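Local atomic coordinates of SusD homolog (Bacteroides ovatus, PDB entry 4F53), a protein that probably binds glycans at the cell surface, as a SusD-family outer-membrane lipoprotein that has been linked to mucin O-glycan binding. Residues T77-D82 with A462-G467; G466-D471 with G508-T513. One frame throughout, in Å; residues are numbered along the deposited sequence.

Contact 1 (T77-D82 with A462-G467)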
ATOM      1  N   THR A  77      -1.823 -15.070  -8.651  1.00 39.83           N
ATOM      2  CA  THR A  77      -2.024 -16.523  -8.622  1.00 39.67           C
ATOM      3  C   THR A  77      -0.771 -17.242  -8.045  1.00 41.29           C
ATOM      4  O   THR A  77      -0.709 -18.459  -8.047  1.00 41.58           O
ATOM      5  CB  THR A  77      -2.462 -17.029 -10.018  1.00 43.12           C
ATOM      6  OG1 THR A  77      -1.538 -16.573 -11.009  1.00 40.95           O
ATOM      7  CG2 THR A  77      -3.861 -16.567 -10.374  1.00 35.90           C
ATOM      8  N   TYR A  78       0.181 -16.480  -7.497  1.00 35.91           N
ATOM      9  CA  TYR A  78       1.375 -16.974  -6.787  1.00 36.62           C
ATOM     10  C   TYR A  78       2.362 -17.715  -7.675  1.00 44.22           C
ATOM     11  O   TYR A  78       3.193 -18.458  -7.157  1.00 47.23           O
ATOM     12  CB  TYR A  78       0.987 -17.854  -5.565  1.00 35.11           C
ATOM     13  CG  TYR A  78      -0.101 -17.246  -4.700  1.00 32.91           C
ATOM     14  CD1 TYR A  78       0.032 -15.963  -4.173  1.00 33.92           C
ATOM     15  CD2 TYR A  78      -1.286 -17.935  -4.445  1.00 32.54           C
ATOM     16  CE1 TYR A  78      -0.976 -15.390  -3.392  1.00 33.79           C
ATOM     17  CE2 TYR A  78      -2.297 -17.373  -3.658  1.00 31.65           C
ATOM     18  CZ  TYR A  78      -2.117 -16.121  -3.096  1.00 38.21           C
ATOM     19  OH  TYR A  78      -3.083 -15.601  -2.271  1.00 36.16           O
ATOM     20  N   ASN A  79       2.341 -17.451  -8.979  1.00 40.37           N
ATOM     21  CA  ASN A  79       3.282 -18.066  -9.915  1.00 41.44           C
ATOM     22  C   ASN A  79       3.890 -16.988 -10.857  1.00 44.99           C
ATOM     23  O   ASN A  79       3.898 -17.200 -12.074  1.00 46.27           O
ATOM     24  CB  ASN A  79       2.583 -19.213 -10.721  1.00 40.85           C
ATOM     25  CG  ASN A  79       1.419 -18.775 -11.596  1.00 47.28           C
ATOM     26  OD1 ASN A  79       0.826 -17.709 -11.417  1.00 40.99           O
ATOM     27  ND2 ASN A  79       1.073 -19.585 -12.572  1.00 38.04           N
ATOM     28  N   PRO A  80       4.437 -15.843 -10.361  1.00 40.04           N
ATOM     29  CA  PRO A  80       5.030 -14.864 -11.301  1.00 39.18           C
ATOM     30  C   PRO A  80       6.295 -15.423 -11.935  1.00 43.78           C
ATOM     31  O   PRO A  80       6.918 -16.307 -11.362  1.00 44.48           O
ATOM     32  CB  PRO A  80       5.348 -13.663 -10.400  1.00 38.72           C
ATOM     33  CG  PRO A  80       5.593 -14.280  -9.057  1.00 41.79           C
ATOM     34  CD  PRO A  80       4.609 -15.397  -8.960  1.00 38.20           C
ATOM     35  N   SER A  81       6.680 -14.918 -13.101  1.00 42.56           N
ATOM     36  CA  SER A  81       7.900 -15.383 -13.774  1.00 44.22           C
ATOM     37  C   SER A  81       9.133 -14.876 -13.008  1.00 49.17           C
ATOM     38  O   SER A  81       8.996 -13.988 -12.162  1.00 48.48           O
ATOM     39  CB  SER A  81       7.923 -14.875 -15.211  1.00 45.11           C
ATOM     40  OG  SER A  81       7.962 -13.454 -15.203  1.00 50.32           O
ATOM     41  N   ASP A  82      10.320 -15.402 -13.313  1.00 47.52           N
ATOM     42  CA  ASP A  82      11.566 -14.944 -12.711  1.00 48.57           C
ATOM     43  C   ASP A  82      11.769 -13.428 -12.963  1.00 53.36           C
ATOM     44  O   ASP A  82      12.178 -12.725 -12.044  1.00 52.99           O
ATOM     45  CB  ASP A  82      12.755 -15.774 -13.228  1.00 53.11           C
ATOM     46  CG  ASP A  82      12.994 -17.089 -12.480  1.00 77.85           C
ATOM     47  OD1 ASP A  82      12.485 -17.235 -11.335  1.00 79.78           O
ATOM     48  OD2 ASP A  82      13.747 -17.943 -13.005  1.00 93.48           O
ATOM     49  N   ALA A 462      -7.668 -19.035  -8.151  1.00 41.73           N
ATOM     50  CA  ALA A 462      -6.700 -20.053  -8.510  1.00 42.61           C
ATOM     51  C   ALA A 462      -5.392 -19.821  -7.748  1.00 47.08           C
ATOM     52  O   ALA A 462      -4.746 -18.787  -7.895  1.00 45.93           O
ATOM     53  CB  ALA A 462      -6.450 -20.041 -10.009  1.00 43.76           C
ATOM     54  N   ASN A 463      -5.024 -20.781  -6.914  1.00 45.11           N
ATOM     55  CA  ASN A 463      -3.773 -20.766  -6.182  1.00 43.56           C
ATOM     56  C   ASN A 463      -2.799 -21.653  -6.967  1.00 46.76           C
ATOM     57  O   ASN A 463      -2.926 -22.870  -6.931  1.00 47.54           O
ATOM     58  CB  ASN A 463      -4.001 -21.252  -4.737  1.00 40.99           C
ATOM     59  CG  ASN A 463      -2.787 -21.256  -3.856  1.00 48.01           C
ATOM     60  OD1 ASN A 463      -1.646 -21.349  -4.314  1.00 41.44           O
ATOM     61  ND2 ASN A 463      -3.015 -21.237  -2.555  1.00 39.40           N
ATOM     62  N   ALA A 464      -1.892 -21.033  -7.748  1.00 42.57           N
ATOM     63  CA  ALA A 464      -0.905 -21.766  -8.547  1.00 43.27           C
ATOM     64  C   ALA A 464       0.492 -21.769  -7.852  1.00 44.41           C
ATOM     65  O   ALA A 464       1.527 -21.857  -8.519  1.00 44.97           O
ATOM     66  CB  ALA A 464      -0.818 -21.176  -9.952  1.00 44.05           C
ATOM     67  N   SER A 465       0.510 -21.718  -6.510  1.00 39.22           N
ATOM     68  CA  SER A 465       1.759 -21.756  -5.722  1.00 38.42           C
ATOM     69  C   SER A 465       2.301 -23.175  -5.534  1.00 44.13           C
ATOM     70  O   SER A 465       3.419 -23.313  -5.030  1.00 43.85           O
ATOM     71  CB  SER A 465       1.550 -21.150  -4.348  1.00 38.25           C
ATOM     72  OG  SER A 465       0.677 -21.957  -3.578  1.00 39.57           O
ATOM     73  N   GLY A 466       1.493 -24.194  -5.875  1.00 40.23           N
ATOM     74  CA  GLY A 466       1.839 -25.603  -5.705  1.00 40.83           C
ATOM     75  C   GLY A 466       1.729 -26.110  -4.277  1.00 45.00           C
ATOM     76  O   GLY A 466       2.180 -27.212  -3.981  1.00 46.42           O
ATOM     77  N   GLY A 467       1.142 -25.302  -3.385  1.00 40.66           N
ATOM     78  CA  GLY A 467       0.962 -25.662  -1.985  1.00 40.63           C
ATOM     79  C   GLY A 467       1.782 -24.807  -1.040  1.00 44.11           C
ATOM     80  O   GLY A 467       1.680 -24.953   0.189  1.00 41.26           O
TER
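Two irregular backbones meet here through one hydrogen bond, from Ala464 N to Thr77 O (2.8 Å), lying in the carbonyl plane but bent at the hydrogen to 143°. Beside it, Tyr78 turns CG anti to its carbonyl carbon and brings the ring alongside the 462-467 chain. The ring offers its edge to Asn463, CD2 standing 3.4 Å from Asn463 OD1, with ring and amide planes 67° apart, so an aromatic C-H faces the oxygen without any stacking. Further back, Tyr78 CB packs on Ser465 CB at 3.6 Å.

Asn463 extends CG anti to its backbone N (chi1 -179°), which swings OD1 over the residues that follow. Ser465 N donates to OD1 at 3.1 Å, making an Asx turn. Ser465 OG donates to the same oxygen at 2.5 Å, along a lone pair, so two donors grip OD1 and fix the amide's rotation. ND2 is then left to serve Asp471 OD1 and Val469 O, a division of labour that suits asparagine. The turn belongs to the long loop between helices 442-452 and 482-487 of this predominantly helical SusD-type fold. An alanine in place of Asn463 would remove both OD1 acceptor bonds and the ND2 donor bonds, and would probably leave the turn looser and the Tyr78 edge less well covered.

On the other flank, Thr77 CG2 lies 3.4 Å from Ala462 O, while Thr77 OG1 points back to its own loop and donates to Asn79 OD1 at 2.7 Å, from above the carbonyl plane. Asn79 OD1 also accepts from Arg74 N. With its amide steadied in this way, Asn79 lays ND2 against the methyl of Ala464, 3.6 Å from CB, where a small apolar side chain fits close to the Thr77 carbonyl.

Contact 2 (G466-D471 with G508-T513); sequences GGIVND and GDTMAT
Thr510 OG1 is gripped by two hydrogen bonds: it accepts from Ala512 N at 3.1 Å, an almost straight bond (159° at the hydrogen), and donates to Arg507 O. To do so it sits between its backbone N and carbonyl carbon (chi1 76°), and the hydroxyl ties the loop into an ST turn. Ile468 CG2 crosses obliquely to lie against Thr510 CB, at 3.7 Å, and the flank of OG1; threonine suits the place because its hydroxyl makes the turn while its branched CB gives the isoleucine an apolar surface. That same methyl reaches Ala512 CB at 4.2 Å, and Ile468 O lies 3.4 Å from Ala512 CB, a close approach that favours a small side chain. One residue on, Val469 CG2, anti to its carbonyl carbon, rests on CB of the selenomethionine Met511 at 3.7 Å. The extended Met511 chain then runs on past Val469, its SE still near CG2. No hydrogen bond joins the two segments. Asp509, salt-bridged to Arg477, holds the 508-513 loop to the segment leading into helix 482-487. The arrangement is apolar loop-on-loop packing against an ST turn, joining the loop between helices 442-452 and 482-487 to the one after helix 489-502 of a SusD-type fold.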
ATOM      1  N   GLY A 466       1.493 -24.194  -5.875  1.00 40.23           N
ATOM      2  CA  GLY A 466       1.839 -25.603  -5.705  1.00 40.83           C
ATOM      3  C   GLY A 466       1.729 -26.110  -4.277  1.00 45.00           C
ATOM      4  O   GLY A 466       2.180 -27.212  -3.981  1.00 46.42           O
ATOM      5  N   GLY A 467       1.142 -25.302  -3.385  1.00 40.66           N
ATOM      6  CA  GLY A 467       0.962 -25.662  -1.985  1.00 40.63           C
ATOM      7  C   GLY A 467       1.782 -24.807  -1.040  1.00 44.11           C
ATOM      8  O   GLY A 467       1.680 -24.953   0.189  1.00 41.26           O
ATOM      9  N   ILE A 468       2.603 -23.894  -1.607  1.00 41.59           N
ATOM     10  CA  ILE A 468       3.437 -23.004  -0.795  1.00 40.49           C
ATOM     11  C   ILE A 468       2.564 -22.028  -0.018  1.00 45.30           C
ATOM     12  O   ILE A 468       2.748 -21.877   1.177  1.00 46.39           O
ATOM     13  CB  ILE A 468       4.512 -22.247  -1.642  1.00 42.46           C
ATOM     14  CG1 ILE A 468       5.538 -23.238  -2.256  1.00 44.67           C
ATOM     15  CG2 ILE A 468       5.203 -21.156  -0.791  1.00 40.22           C
ATOM     16  CD1 ILE A 468       6.792 -22.632  -2.815  1.00 54.33           C
ATOM     17  N   VAL A 469       1.633 -21.358  -0.702  1.00 42.64           N
ATOM     18  CA  VAL A 469       0.790 -20.309  -0.137  1.00 40.14           C
ATOM     19  C   VAL A 469      -0.539 -20.889   0.385  1.00 45.37           C
ATOM     20  O   VAL A 469      -1.263 -21.584  -0.329  1.00 44.57           O
ATOM     21  CB  VAL A 469       0.562 -19.183  -1.186  1.00 41.59           C
ATOM     22  CG1 VAL A 469      -0.396 -18.117  -0.669  1.00 38.64           C
ATOM     23  CG2 VAL A 469       1.883 -18.548  -1.609  1.00 41.51           C
ATOM     24  N   ASN A 470      -0.828 -20.590   1.642  1.00 43.39           N
ATOM     25  CA  ASN A 470      -2.080 -20.941   2.302  1.00 44.89           C
ATOM     26  C   ASN A 470      -3.164 -19.956   1.833  1.00 49.60           C
ATOM     27  O   ASN A 470      -2.928 -18.749   1.836  1.00 49.52           O
ATOM     28  CB  ASN A 470      -1.906 -20.886   3.827  1.00 47.85           C
ATOM     29  CG  ASN A 470      -3.198 -21.013   4.579  1.00 69.25           C
ATOM     30  OD1 ASN A 470      -3.833 -20.016   4.915  1.00 73.60           O
ATOM     31  ND2 ASN A 470      -3.643 -22.236   4.810  1.00 57.38           N
ATOM     32  N   ASP A 471      -4.343 -20.469   1.468  1.00 46.79           N
ATOM     33  CA  ASP A 471      -5.463 -19.707   0.918  1.00 46.14           C
ATOM     34  C   ASP A 471      -6.002 -18.631   1.858  1.00 48.68           C
ATOM     35  O   ASP A 471      -6.321 -17.562   1.382  1.00 47.94           O
ATOM     36  CB  ASP A 471      -6.607 -20.636   0.498  1.00 49.96           C
ATOM     37  CG  ASP A 471      -6.311 -21.459  -0.749  1.00 66.82           C
ATOM     38  OD1 ASP A 471      -5.627 -20.938  -1.659  1.00 68.25           O
ATOM     39  OD2 ASP A 471      -6.772 -22.624  -0.815  1.00 76.08           O
ATOM     40  N   GLY A 508      10.797 -20.858   4.988  1.00 42.78           N
ATOM     41  CA  GLY A 508      11.903 -20.708   4.040  1.00 43.14           C
ATOM     42  C   GLY A 508      11.812 -19.422   3.248  1.00 46.35           C
ATOM     43  O   GLY A 508      10.980 -18.546   3.556  1.00 42.40           O
ATOM     44  N   ASP A 509      12.644 -19.299   2.199  1.00 43.63           N
ATOM     45  CA  ASP A 509      12.611 -18.118   1.338  1.00 41.92           C
ATOM     46  C   ASP A 509      11.462 -18.283   0.360  1.00 47.17           C
ATOM     47  O   ASP A 509      11.663 -18.563  -0.829  1.00 47.67           O
ATOM     48  CB  ASP A 509      13.961 -17.891   0.628  1.00 44.47           C
ATOM     49  CG  ASP A 509      14.020 -16.644  -0.235  1.00 45.33           C
ATOM     50  OD1 ASP A 509      13.199 -15.711  -0.006  1.00 43.97           O
ATOM     51  OD2 ASP A 509      14.869 -16.597  -1.137  1.00 49.70           O
ATOM     52  N   THR A 510      10.230 -18.159   0.887  1.00 42.25           N
ATOM     53  CA  THR A 510       9.026 -18.313   0.091  1.00 40.94           C
ATOM     54  C   THR A 510       8.049 -17.177   0.412  1.00 43.68           C
ATOM     55  O   THR A 510       8.300 -16.355   1.301  1.00 42.84           O
ATOM     56  CB  THR A 510       8.365 -19.692   0.330  1.00 47.94           C
ATOM     57  OG1 THR A 510       7.682 -19.694   1.568  1.00 45.36           O
ATOM     58  CG2 THR A 510       9.332 -20.888   0.250  1.00 47.07           C
HETATM   59  N   MSE A 511       6.904 -17.191  -0.269  1.00 37.73           N
HETATM   60  CA  MSE A 511       5.816 -16.251  -0.050  1.00 35.94           C
HETATM   61  C   MSE A 511       5.071 -16.507   1.271  1.00 39.65           C
HETATM   62  O   MSE A 511       4.293 -15.661   1.700  1.00 39.07           O
HETATM   63  CB  MSE A 511       4.824 -16.363  -1.206  1.00 37.41           C
HETATM   64  CG  MSE A 511       5.310 -15.719  -2.486  1.00 44.22           C
HETATM   65 SE   MSE A 511       3.873 -15.764  -3.803  0.75 51.87          SE
HETATM   66  CE  MSE A 511       4.797 -14.904  -5.328  1.00 49.18           C
ATOM     67  N   ALA A 512       5.316 -17.662   1.923  1.00 36.09           N
ATOM     68  CA  ALA A 512       4.586 -18.117   3.102  1.00 32.84           C
ATOM     69  C   ALA A 512       5.204 -17.649   4.397  1.00 37.60           C
ATOM     70  O   ALA A 512       4.505 -17.638   5.426  1.00 36.10           O
ATOM     71  CB  ALA A 512       4.483 -19.635   3.079  1.00 33.55           C
ATOM     72  N   THR A 513       6.502 -17.261   4.365  1.00 34.74           N
ATOM     73  CA  THR A 513       7.211 -16.820   5.561  1.00 34.34           C
ATOM     74  C   THR A 513       6.765 -15.445   6.003  1.00 36.69           C
ATOM     75  O   THR A 513       6.649 -14.537   5.190  1.00 35.12           O
ATOM     76  CB  THR A 513       8.737 -16.870   5.368  1.00 39.63           C
ATOM     77  OG1 THR A 513       9.092 -18.221   5.190  1.00 39.49           O
ATOM     78  CG2 THR A 513       9.535 -16.330   6.577  1.00 32.07           C
TER

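From the N terminus, the chain first passes 77-82, just ahead of helix 82-106, and meets it again in the loop around 462-467, so contact 1 closes a loop of 379 intervening residues. Contact 2 starts where contact 1 ends, sharing Gly466 and Gly467, and closes a far shorter excursion of 36 residues through helices 482-487 and 489-502. The two follow one another along the chain, neither nested nor crossing. The loop after helix 442-452 thus meets both an early loop and one near the C terminus. Tyr78 CZ, 3.6 Å from Val469 CG1, links the two contacts, and Pro80 CD, 3.7 Å from Met511 CE, completes the triangle by joining 77-82 to 508-513.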